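Local coordinates for glycosyl hydrolases family 2, sugar binding domain protein (PDB 6D1P) that is a gut bacterial beta-glucuronidase of glycosyl hydrolase family 2 and probably cleaves glucuronic acid from its O-glycosidic conjugates, at residues P24-Q29 with R298-F303; I226-L231 with E262-Q267. All blocks are in the same frame, centred on the assembly; numbering follows the deposited sequence.

Contact 1 (P24-Q29 with R298-F303); sequences PTDRKQ and RTTQHF
The carboxylate of Asp-26 turns both of its oxygens toward Thr-300, while the CA of Thr-299 and the CG and CD of Arg-298 lie to one side of its plane. Each oxygen is gripped through its syn lone pair: Asp-26 OD1 accepts from Thr-300 N at 2.9 Å and Asp-26 OD2 from Thr-300 OG1 at 2.6 Å. Two bonds to one residue fix the rotation of the group. The hydroxyl can serve because chi1 of Thr-300 (-55°) sets OG1 beside its own backbone N. The second flat group, the amide of Gln-301, directs NE2 at Thr-299 OG1 (3.3 Å) with the acceptor in the amide plane, and its OE1 bonds to Asn-416. Strand 295-303, at the edge of a sheet of the immunoglobulin-like sandwich in this family, uses Thr-299 and Gln-301 to pair with strand 284-292, so the outward Arg-298 O and Thr-300 N are both met by Asp-26, in the chain leading into strand 28-30. Asp-26 N reaches Arg-298 O at 3.0 Å, nearly straight at 161°. Just before it, Thr-25 forms an ST turn, its OG1 accepting from Arg-27 N, and a water joins this hydroxyl to Arg-298 N. Pro-24 sets its CB 3.4 Å from Thr-299 OG1, a hydroxyl held anti to the backbone N (chi1 177°). An alanine in place of Thr-299 would remove OG1 and CG2 and would probably loosen both the Gln-301 amide and the fit against Pro-24. The guanidinium of Arg-298 goes to Glu-289 in a salt bridge, though its NE lies 4.7 Å from Asp-26 OD2, without contact; the two donors from Thr-300, and more weakly this nearby positive charge, would probably favour the ionised carboxylate.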
# COMPACT_ATOMS: atom_id res chain seq x y z
N PRO A 24 28.55 -25.40 -1.71
CA PRO A 24 28.45 -26.60 -2.55
C PRO A 24 28.14 -27.85 -1.74
O PRO A 24 29.03 -28.41 -1.07
CB PRO A 24 29.84 -26.69 -3.20
CG PRO A 24 30.55 -25.42 -2.82
CD PRO A 24 29.94 -24.95 -1.55
N THR A 25 26.88 -28.28 -1.75
CA THR A 25 26.51 -29.61 -1.29
C THR A 25 25.26 -30.04 -2.03
O THR A 25 24.38 -29.23 -2.30
CB THR A 25 26.26 -29.68 0.23
OG1 THR A 25 25.59 -30.92 0.52
CG2 THR A 25 25.39 -28.52 0.69
N ASP A 26 25.20 -31.33 -2.35
CA ASP A 26 24.03 -31.86 -3.02
C ASP A 26 22.86 -32.05 -2.07
O ASP A 26 21.80 -32.50 -2.50
CB ASP A 26 24.38 -33.20 -3.69
CG ASP A 26 25.45 -33.04 -4.75
OD1 ASP A 26 25.94 -31.90 -4.92
OD2 ASP A 26 25.82 -34.05 -5.40
N ARG A 27 23.02 -31.68 -0.80
CA ARG A 27 22.02 -31.92 0.24
C ARG A 27 21.52 -30.58 0.80
O ARG A 27 22.15 -29.97 1.67
CB ARG A 27 22.67 -32.85 1.33
CG ARG A 27 21.76 -33.31 2.48
CD ARG A 27 22.02 -32.46 3.74
NE ARG A 27 21.56 -33.09 4.98
CZ ARG A 27 20.28 -33.28 5.31
NH1 ARG A 27 19.30 -32.92 4.49
NH2 ARG A 27 19.98 -33.86 6.47
N LYS A 28 20.37 -30.11 0.30
CA LYS A 28 19.77 -28.87 0.80
C LYS A 28 18.25 -28.95 0.71
O LYS A 28 17.70 -29.67 -0.13
CB LYS A 28 20.29 -27.66 0.03
CG LYS A 28 20.70 -27.95 -1.40
CD LYS A 28 21.45 -26.77 -2.02
CE LYS A 28 22.75 -26.47 -1.29
NZ LYS A 28 23.53 -25.38 -1.97
N GLN A 29 17.56 -28.19 1.58
CA GLN A 29 16.10 -28.20 1.67
C GLN A 29 15.53 -26.82 1.32
O GLN A 29 15.93 -25.81 1.92
CB GLN A 29 15.62 -28.65 3.06
CG GLN A 29 14.08 -28.64 3.18
CD GLN A 29 13.60 -28.91 4.61
OE1 GLN A 29 14.32 -29.53 5.40
NE2 GLN A 29 12.39 -28.44 4.95
N ARG A 298 29.19 -34.46 -0.31
CA ARG A 298 29.38 -34.55 -1.74
C ARG A 298 28.88 -33.27 -2.40
O ARG A 298 27.90 -32.66 -1.95
CB ARG A 298 28.63 -35.74 -2.35
CG ARG A 298 28.86 -35.91 -3.85
CD ARG A 298 27.99 -37.01 -4.43
NE ARG A 298 27.52 -37.91 -3.39
CZ ARG A 298 28.21 -38.95 -2.93
NH1 ARG A 298 29.42 -39.22 -3.42
NH2 ARG A 298 27.69 -39.71 -1.96
N THR A 299 29.57 -32.87 -3.46
CA THR A 299 29.06 -31.82 -4.33
C THR A 299 29.33 -32.22 -5.77
O THR A 299 30.44 -32.66 -6.11
CB THR A 299 29.68 -30.46 -4.02
OG1 THR A 299 29.19 -29.49 -4.95
CG2 THR A 299 31.20 -30.51 -4.11
N THR A 300 28.32 -32.08 -6.61
CA THR A 300 28.39 -32.43 -8.01
C THR A 300 28.32 -31.16 -8.85
O THR A 300 27.47 -30.29 -8.60
CB THR A 300 27.24 -33.37 -8.38
OG1 THR A 300 27.27 -34.50 -7.50
CG2 THR A 300 27.36 -33.82 -9.81
N GLN A 301 29.20 -31.05 -9.83
CA GLN A 301 29.31 -29.86 -10.66
C GLN A 301 29.33 -30.26 -12.13
O GLN A 301 30.06 -31.17 -12.51
CB GLN A 301 30.59 -29.09 -10.33
CG GLN A 301 30.71 -28.70 -8.89
CD GLN A 301 29.95 -27.44 -8.60
OE1 GLN A 301 29.92 -26.52 -9.43
NE2 GLN A 301 29.33 -27.38 -7.42
N HIS A 302 28.54 -29.56 -12.95
CA HIS A 302 28.65 -29.73 -14.38
C HIS A 302 29.60 -28.70 -14.98
O HIS A 302 29.86 -27.64 -14.40
CB HIS A 302 27.29 -29.62 -15.06
CG HIS A 302 26.30 -30.62 -14.57
ND1 HIS A 302 25.66 -30.52 -13.35
CD2 HIS A 302 25.83 -31.76 -15.15
CE1 HIS A 302 24.85 -31.55 -13.20
NE2 HIS A 302 24.93 -32.32 -14.27
N PHE A 303 30.13 -29.03 -16.15
CA PHE A 303 30.94 -28.10 -16.92
C PHE A 303 30.97 -28.60 -18.36
O PHE A 303 30.35 -29.61 -18.70
CB PHE A 303 32.34 -27.96 -16.33
CG PHE A 303 33.10 -29.25 -16.25
CD1 PHE A 303 32.95 -30.08 -15.15
CD2 PHE A 303 33.96 -29.63 -17.27
CE1 PHE A 303 33.64 -31.27 -15.06
CE2 PHE A 303 34.67 -30.82 -17.19
CZ PHE A 303 34.51 -31.64 -16.09
O HOH W 1 26.47 -33.57 0.71

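Contact 2 (I226-L231 with E262-Q267); sequences IAFGGL and EISSYQ
Ile-226 begins the antiparallel pairing as the hydrogen-bonded partner of Ser-264. Its O accepts from Ser-264 N at 3.0 Å in the carbonyl plane, whereas its own N approaches Ser-264 O from above the carbonyl plane of Ser-264, at a longer 3.2 Å. The Ile-226 side chain turns inward, onto Phe-241 and Leu-243 of strand 240-246, as expected for a layer of an immunoglobulin-like sandwich. Ala-227 and Ile-263 form the non-hydrogen-bonded pair on the other face. There chi2 of Ile-263 (75°) folds CD1 back across the strand gap, 3.7 Å from Ala-227 CB and 3.3 Å from Ile-226 O. Phe-228 closes the ladder, its N giving a 2.9 Å bond to Glu-262 O. Its side chain is again on the face of Ile-226; with CG beside the backbone N, that same carbonyl O and Ser-264 OG lie at the ring edge, and Phe-241 meets the ring edge-to-face. Gly-230 then takes backbone angles (phi 83°, psi -169°) at which a CB would strike the preceding carbonyl O. The turn brings Leu-231 back, its CD1 lying 3.6 Å from Glu-262 CA, over backbone instead of against the acidic end. Direct cohesion thus rests on main-chain bonds, with a single apolar touch, Ala-227 against Ile-263, on the outer face, while the inner side chains of Ile-226 and Phe-228 find apolar partners in neighbouring strands.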
# COMPACT_ATOMS: atom_id res chain seq x y z
N ILE A 226 40.05 -25.78 -5.58
CA ILE A 226 39.13 -26.14 -4.51
C ILE A 226 39.57 -25.45 -3.23
O ILE A 226 40.74 -25.57 -2.83
CB ILE A 226 39.08 -27.66 -4.30
CG1 ILE A 226 38.44 -28.33 -5.52
CG2 ILE A 226 38.32 -28.00 -3.02
CD1 ILE A 226 38.07 -29.76 -5.28
N ALA A 227 38.63 -24.78 -2.57
CA ALA A 227 38.89 -24.07 -1.32
C ALA A 227 38.02 -24.64 -0.21
O ALA A 227 36.84 -24.94 -0.43
CB ALA A 227 38.63 -22.58 -1.48
N PHE A 228 38.59 -24.75 0.99
CA PHE A 228 37.92 -25.35 2.14
C PHE A 228 37.70 -24.34 3.25
O PHE A 228 38.58 -23.52 3.55
CB PHE A 228 38.73 -26.54 2.70
CG PHE A 228 38.71 -27.76 1.82
CD1 PHE A 228 39.71 -27.97 0.88
CD2 PHE A 228 37.69 -28.70 1.94
CE1 PHE A 228 39.69 -29.10 0.08
CE2 PHE A 228 37.67 -29.83 1.14
CZ PHE A 228 38.68 -30.03 0.21
N GLY A 229 36.52 -24.40 3.87
CA GLY A 229 36.23 -23.67 5.08
C GLY A 229 36.41 -24.56 6.30
O GLY A 229 36.33 -25.78 6.22
N GLY A 230 36.63 -23.94 7.44
CA GLY A 230 37.23 -24.66 8.53
C GLY A 230 38.73 -24.64 8.32
O GLY A 230 39.25 -23.94 7.45
N LEU A 231 39.42 -25.46 9.11
CA LEU A 231 40.89 -25.45 9.22
C LEU A 231 41.38 -24.19 9.94
O LEU A 231 41.72 -24.23 11.13
CB LEU A 231 41.56 -25.55 7.85
CG LEU A 231 40.91 -26.52 6.87
CD1 LEU A 231 41.53 -26.44 5.48
CD2 LEU A 231 40.99 -27.91 7.44
N GLU A 262 44.03 -26.21 2.52
CA GLU A 262 43.04 -25.13 2.50
C GLU A 262 42.68 -24.72 1.08
O GLU A 262 41.50 -24.57 0.74
CB GLU A 262 43.51 -23.92 3.29
CG GLU A 262 42.40 -22.86 3.39
CD GLU A 262 42.82 -21.56 4.04
OE1 GLU A 262 42.41 -21.33 5.20
OE2 GLU A 262 43.54 -20.77 3.39
N ILE A 263 43.69 -24.51 0.24
CA ILE A 263 43.46 -24.34 -1.19
C ILE A 263 44.29 -25.37 -1.92
O ILE A 263 45.43 -25.66 -1.55
CB ILE A 263 43.77 -22.90 -1.66
CG1 ILE A 263 43.33 -22.69 -3.11
CG2 ILE A 263 45.24 -22.56 -1.46
CD1 ILE A 263 41.82 -22.54 -3.31
N SER A 264 43.68 -25.98 -2.94
CA SER A 264 44.28 -27.04 -3.73
C SER A 264 44.08 -26.74 -5.20
O SER A 264 43.24 -25.91 -5.57
CB SER A 264 43.67 -28.40 -3.38
OG SER A 264 43.37 -28.50 -2.00
N SER A 265 44.85 -27.42 -6.04
CA SER A 265 44.72 -27.24 -7.48
C SER A 265 45.11 -28.53 -8.16
O SER A 265 46.02 -29.23 -7.71
CB SER A 265 45.58 -26.08 -7.98
OG SER A 265 45.26 -24.89 -7.29
N TYR A 266 44.40 -28.86 -9.23
CA TYR A 266 44.57 -30.12 -9.94
C TYR A 266 44.30 -29.85 -11.41
O TYR A 266 43.40 -29.08 -11.74
CB TYR A 266 43.62 -31.19 -9.40
CG TYR A 266 43.65 -31.28 -7.89
CD1 TYR A 266 42.78 -30.52 -7.11
CD2 TYR A 266 44.57 -32.10 -7.24
CE1 TYR A 266 42.82 -30.58 -5.74
CE2 TYR A 266 44.61 -32.17 -5.86
CZ TYR A 266 43.73 -31.40 -5.12
OH TYR A 266 43.77 -31.47 -3.74
N GLN A 267 45.09 -30.48 -12.28
CA GLN A 267 44.90 -30.29 -13.71
C GLN A 267 44.92 -31.64 -14.42
O GLN A 267 45.92 -32.37 -14.35
CB GLN A 267 45.95 -29.35 -14.29
CG GLN A 267 45.51 -28.78 -15.62
CD GLN A 267 46.59 -27.99 -16.27
OE1 GLN A 267 47.09 -28.35 -17.34
NE2 GLN A 267 47.00 -26.90 -15.63

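How the contacts relate
Contact 2 is nested within the long chain excursion that contact 1 closes, and the two do not touch: their centres are 16 Å apart and their nearest atoms about 7 Å. They belong to different sheets of the same sandwich, contact 2 pairing two strands inside one sheet and contact 1 attaching the N-terminal segment to an edge strand of the other. Phe-204 of strand 203-213, which touches both Thr-299 and the Phe-228 ring, bridges them. Neither contact includes a residue of the potassium or sodium sites. Catalysis in this family resides in the TIM barrel, which contact 1 adjoins through Asn-416; contact 2 lies farther from the chain centre.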